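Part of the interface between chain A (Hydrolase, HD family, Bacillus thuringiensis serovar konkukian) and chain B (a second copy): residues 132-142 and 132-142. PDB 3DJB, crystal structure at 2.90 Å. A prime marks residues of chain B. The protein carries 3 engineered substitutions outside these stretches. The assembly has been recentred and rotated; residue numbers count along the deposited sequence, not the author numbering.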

# COMPACT_ATOMS: atom_id res chain seq x y z
N ILE A 132 3.96 1.86 4.24
CA ILE A 132 2.75 1.12 3.95
C ILE A 132 2.87 0.61 2.52
O ILE A 132 2.84 -0.59 2.29
N ALA A 133 3.06 1.52 1.58
CA ALA A 133 3.18 1.11 0.19
C ALA A 133 4.33 0.16 0.01
O ALA A 133 4.14 -0.95 -0.47
N ARG A 134 5.52 0.57 0.40
CA ARG A 134 6.64 -0.33 0.20
C ARG A 134 6.26 -1.74 0.62
O ARG A 134 6.62 -2.71 -0.04
N THR A 135 5.49 -1.84 1.69
CA THR A 135 5.08 -3.14 2.20
C THR A 135 4.17 -3.94 1.27
O THR A 135 4.59 -4.96 0.71
N PHE A 136 2.93 -3.52 1.10
CA PHE A 136 2.03 -4.25 0.22
C PHE A 136 2.68 -4.51 -1.12
O PHE A 136 2.44 -5.54 -1.76
N ALA A 137 3.53 -3.57 -1.54
CA ALA A 137 4.26 -3.65 -2.81
C ALA A 137 5.17 -4.86 -2.78
O ALA A 137 5.10 -5.74 -3.63
N TYR A 138 6.06 -4.88 -1.78
CA TYR A 138 6.98 -5.99 -1.61
C TYR A 138 6.15 -7.27 -1.44
O TYR A 138 6.56 -8.37 -1.85
N GLY A 139 4.97 -7.12 -0.82
CA GLY A 139 4.08 -8.25 -0.61
C GLY A 139 3.60 -8.79 -1.94
O GLY A 139 3.61 -10.00 -2.17
N GLY A 140 3.17 -7.90 -2.82
CA GLY A 140 2.71 -8.32 -4.13
C GLY A 140 3.77 -9.11 -4.87
O GLY A 140 3.50 -10.19 -5.39
N ALA A 141 4.99 -8.57 -4.92
CA ALA A 141 6.10 -9.22 -5.59
C ALA A 141 6.37 -10.56 -4.94
O ALA A 141 6.38 -11.59 -5.60
N LYS A 142 6.58 -10.57 -3.63
CA LYS A 142 6.83 -11.82 -2.94
C LYS A 142 5.68 -12.84 -2.98
O LYS A 142 5.84 -13.98 -2.54
N ILE B 132 -5.71 1.42 -1.58
CA ILE B 132 -4.33 1.83 -1.55
C ILE B 132 -3.50 0.55 -1.57
O ILE B 132 -2.70 0.33 -2.48
N ALA B 133 -3.71 -0.31 -0.58
CA ALA B 133 -2.95 -1.55 -0.53
C ALA B 133 -3.16 -2.37 -1.77
O ALA B 133 -2.21 -2.71 -2.45
N ARG B 134 -4.40 -2.68 -2.09
CA ARG B 134 -4.61 -3.49 -3.28
C ARG B 134 -3.75 -2.98 -4.42
O ARG B 134 -3.18 -3.76 -5.18
N THR B 135 -3.62 -1.66 -4.52
CA THR B 135 -2.85 -1.05 -5.59
C THR B 135 -1.35 -1.34 -5.54
O THR B 135 -0.83 -2.07 -6.39
N PHE B 136 -0.63 -0.79 -4.58
CA PHE B 136 0.79 -1.06 -4.50
C PHE B 136 1.07 -2.56 -4.58
O PHE B 136 2.10 -2.99 -5.14
N ALA B 137 0.14 -3.34 -4.03
CA ALA B 137 0.24 -4.80 -4.02
C ALA B 137 0.25 -5.31 -5.45
O ALA B 137 1.17 -6.00 -5.88
N TYR B 138 -0.81 -4.98 -6.18
CA TYR B 138 -0.93 -5.37 -7.56
C TYR B 138 0.29 -4.81 -8.32
O TYR B 138 0.78 -5.42 -9.29
N GLY B 139 0.76 -3.65 -7.87
CA GLY B 139 1.92 -3.02 -8.48
C GLY B 139 3.15 -3.88 -8.29
O GLY B 139 3.93 -4.11 -9.22
N GLY B 140 3.34 -4.35 -7.06
CA GLY B 140 4.48 -5.21 -6.79
C GLY B 140 4.49 -6.43 -7.68
O GLY B 140 5.51 -6.75 -8.31
N ALA B 141 3.36 -7.13 -7.75
CA ALA B 141 3.23 -8.31 -8.58
C ALA B 141 3.49 -7.96 -10.03
O ALA B 141 4.34 -8.56 -10.68
N LYS B 142 2.77 -6.98 -10.56
CA LYS B 142 2.98 -6.59 -11.94
C LYS B 142 4.37 -6.03 -12.26
O LYS B 142 4.69 -5.79 -13.43

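The apolar centre of this contact is built from two copies of the same small exchange. Ala133 and Phe136 both direct their CA-to-CB bonds toward the partner helix, and so do Ala133′ and Phe136′. Each phenylalanine has chi1 near -61° (m) and chi2 near -67°, which lays one face of its ring beneath the opposing alanine methyl. Ala133 CB lies 3.3 Å from the centroid of the Phe136′ ring, only 6° off the ring normal, and Ala133′ CB sits in the same way over the Phe136 ring: a CH-pi contact made twice. The nearest ring atom in each case is CD2, with Ala133 CB to Phe136′ CD2 at 3.5 Å. Alanine suits this place because its single methyl can rest on the flat ring while the backbones stay close together.

Next to this pair, the bases of the aromatic side chains meet one another, Phe136 CB to Phe136′ CB being 4.5 Å. Ala137 points sideways, so its methyl flanks the contact and reaches Phe136′ CB from Ala137 CB at 4.2 Å; the reciprocal contact is equal.

The small residues let the helix axes approach to 6.1 Å, crossing at -40° with their N-to-C directions 40° apart. At so short a distance backbone meets backbone. Ala137 CA lies 3.2 Å from Phe136′ O, and Gly140 CA lies 3.3 Å from Ala137′ O, both as CA-H...O contacts that recur with the chains exchanged. These carbonyls also accept ordinary helical hydrogen bonds, Gly140 N to Phe136 O at 2.7 Å and Ala141 N to Ala137 O at 3.1 Å, with the same pattern in chain B.

Glycine is well matched to position 140. A CB there would point toward the partner and fall 1.8 Å from the Ala137′ O atom, an outright clash. Beyond it, Ala141 turns sideways at the margin, and its backbone continues the close approach, with Ala141 N 3.6 Å from Ala141′ N.

No hydrogen bond crosses between the stretches; the polar side chains lie off the contact. Arg134, with chi1 and chi2 both t, points away and hydrogen-bonds through NH1 elsewhere in the structure. Thr135 OG1 is satisfied by a residue just outside its own stretch or the partner's. Tyr138, chi1 t, also points away and is exposed, a fitting place for a phenol that can meet solvent. Lys142, likewise exposed, makes no contact with the partner stretch and touches a crystal neighbour.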

# COMPACT_ATOMS: atom_id res chain seq x y z
CB ILE A 132 1.53 2.06 4.08
CG1 ILE A 132 1.36 2.49 5.56
CG2 ILE A 132 0.29 1.38 3.53
CD1 ILE A 132 0.58 3.81 5.83
CB ALA A 133 3.36 2.31 -0.73
CB ARG A 134 7.85 0.11 0.99
CG ARG A 134 9.12 -0.58 0.58
CD ARG A 134 10.27 0.10 1.27
NE ARG A 134 10.24 1.54 0.98
CZ ARG A 134 10.33 2.51 1.89
NH1 ARG A 134 10.46 2.23 3.18
NH2 ARG A 134 10.30 3.78 1.50
CB THR A 135 4.43 -3.01 3.60
OG1 THR A 135 5.03 -1.92 4.30
CG2 THR A 135 4.68 -4.27 4.40
CB PHE A 136 0.76 -3.46 0.06
CG PHE A 136 0.04 -3.26 1.34
CD1 PHE A 136 -0.52 -4.34 1.99
CD2 PHE A 136 -0.09 -2.00 1.89
CE1 PHE A 136 -1.21 -4.17 3.17
CE2 PHE A 136 -0.78 -1.82 3.07
CZ PHE A 136 -1.34 -2.91 3.71
CB ALA A 137 5.09 -2.40 -3.01
CB TYR A 138 7.84 -5.73 -0.38
CG TYR A 138 8.59 -6.94 0.10
CD1 TYR A 138 9.52 -7.58 -0.72
CD2 TYR A 138 8.37 -7.45 1.38
CE1 TYR A 138 10.22 -8.70 -0.28
CE2 TYR A 138 9.06 -8.57 1.84
CZ TYR A 138 9.99 -9.19 0.99
OH TYR A 138 10.68 -10.30 1.43
CB ALA A 141 7.34 -8.35 -5.51
CB LYS A 142 7.23 -11.55 -1.49
CG LYS A 142 8.66 -11.96 -1.21
CD LYS A 142 9.58 -11.40 -2.27
CE LYS A 142 10.83 -12.24 -2.34
NZ LYS A 142 11.40 -12.13 -3.71
CB ILE B 132 -4.03 2.63 -0.27
CG1 ILE B 132 -4.80 3.97 -0.32
CG2 ILE B 132 -2.54 2.83 -0.12
CD1 ILE B 132 -5.11 4.65 1.03
CB ALA B 133 -3.33 -2.37 0.69
CB ARG B 134 -6.06 -3.48 -3.70
CG ARG B 134 -6.39 -4.54 -4.71
CD ARG B 134 -7.89 -4.58 -4.88
NE ARG B 134 -8.53 -4.76 -3.58
CZ ARG B 134 -9.53 -4.02 -3.10
NH1 ARG B 134 -10.04 -3.01 -3.81
NH2 ARG B 134 -10.02 -4.28 -1.90
CB THR B 135 -3.08 0.48 -5.65
OG1 THR B 135 -4.43 0.78 -5.24
CG2 THR B 135 -2.93 0.97 -7.08
CB PHE B 136 1.34 -0.47 -3.23
CG PHE B 136 1.17 1.00 -3.15
CD1 PHE B 136 1.87 1.82 -4.02
CD2 PHE B 136 0.33 1.57 -2.21
CE1 PHE B 136 1.74 3.18 -3.95
CE2 PHE B 136 0.20 2.94 -2.15
CZ PHE B 136 0.90 3.74 -3.01
CB ALA B 137 -0.95 -5.38 -3.28
CB TYR B 138 -2.22 -4.80 -8.13
CG TYR B 138 -2.31 -4.85 -9.63
CD1 TYR B 138 -2.24 -6.07 -10.31
CD2 TYR B 138 -2.45 -3.67 -10.37
CE1 TYR B 138 -2.32 -6.13 -11.70
CE2 TYR B 138 -2.52 -3.71 -11.76
CZ TYR B 138 -2.45 -4.95 -12.42
OH TYR B 138 -2.52 -5.00 -13.79
CB ALA B 141 1.84 -8.91 -8.44
CB LYS B 142 1.91 -5.60 -12.36
CG LYS B 142 0.98 -6.15 -13.42
CD LYS B 142 0.50 -7.52 -13.02
CE LYS B 142 0.12 -8.30 -14.24
NZ LYS B 142 0.27 -9.75 -13.96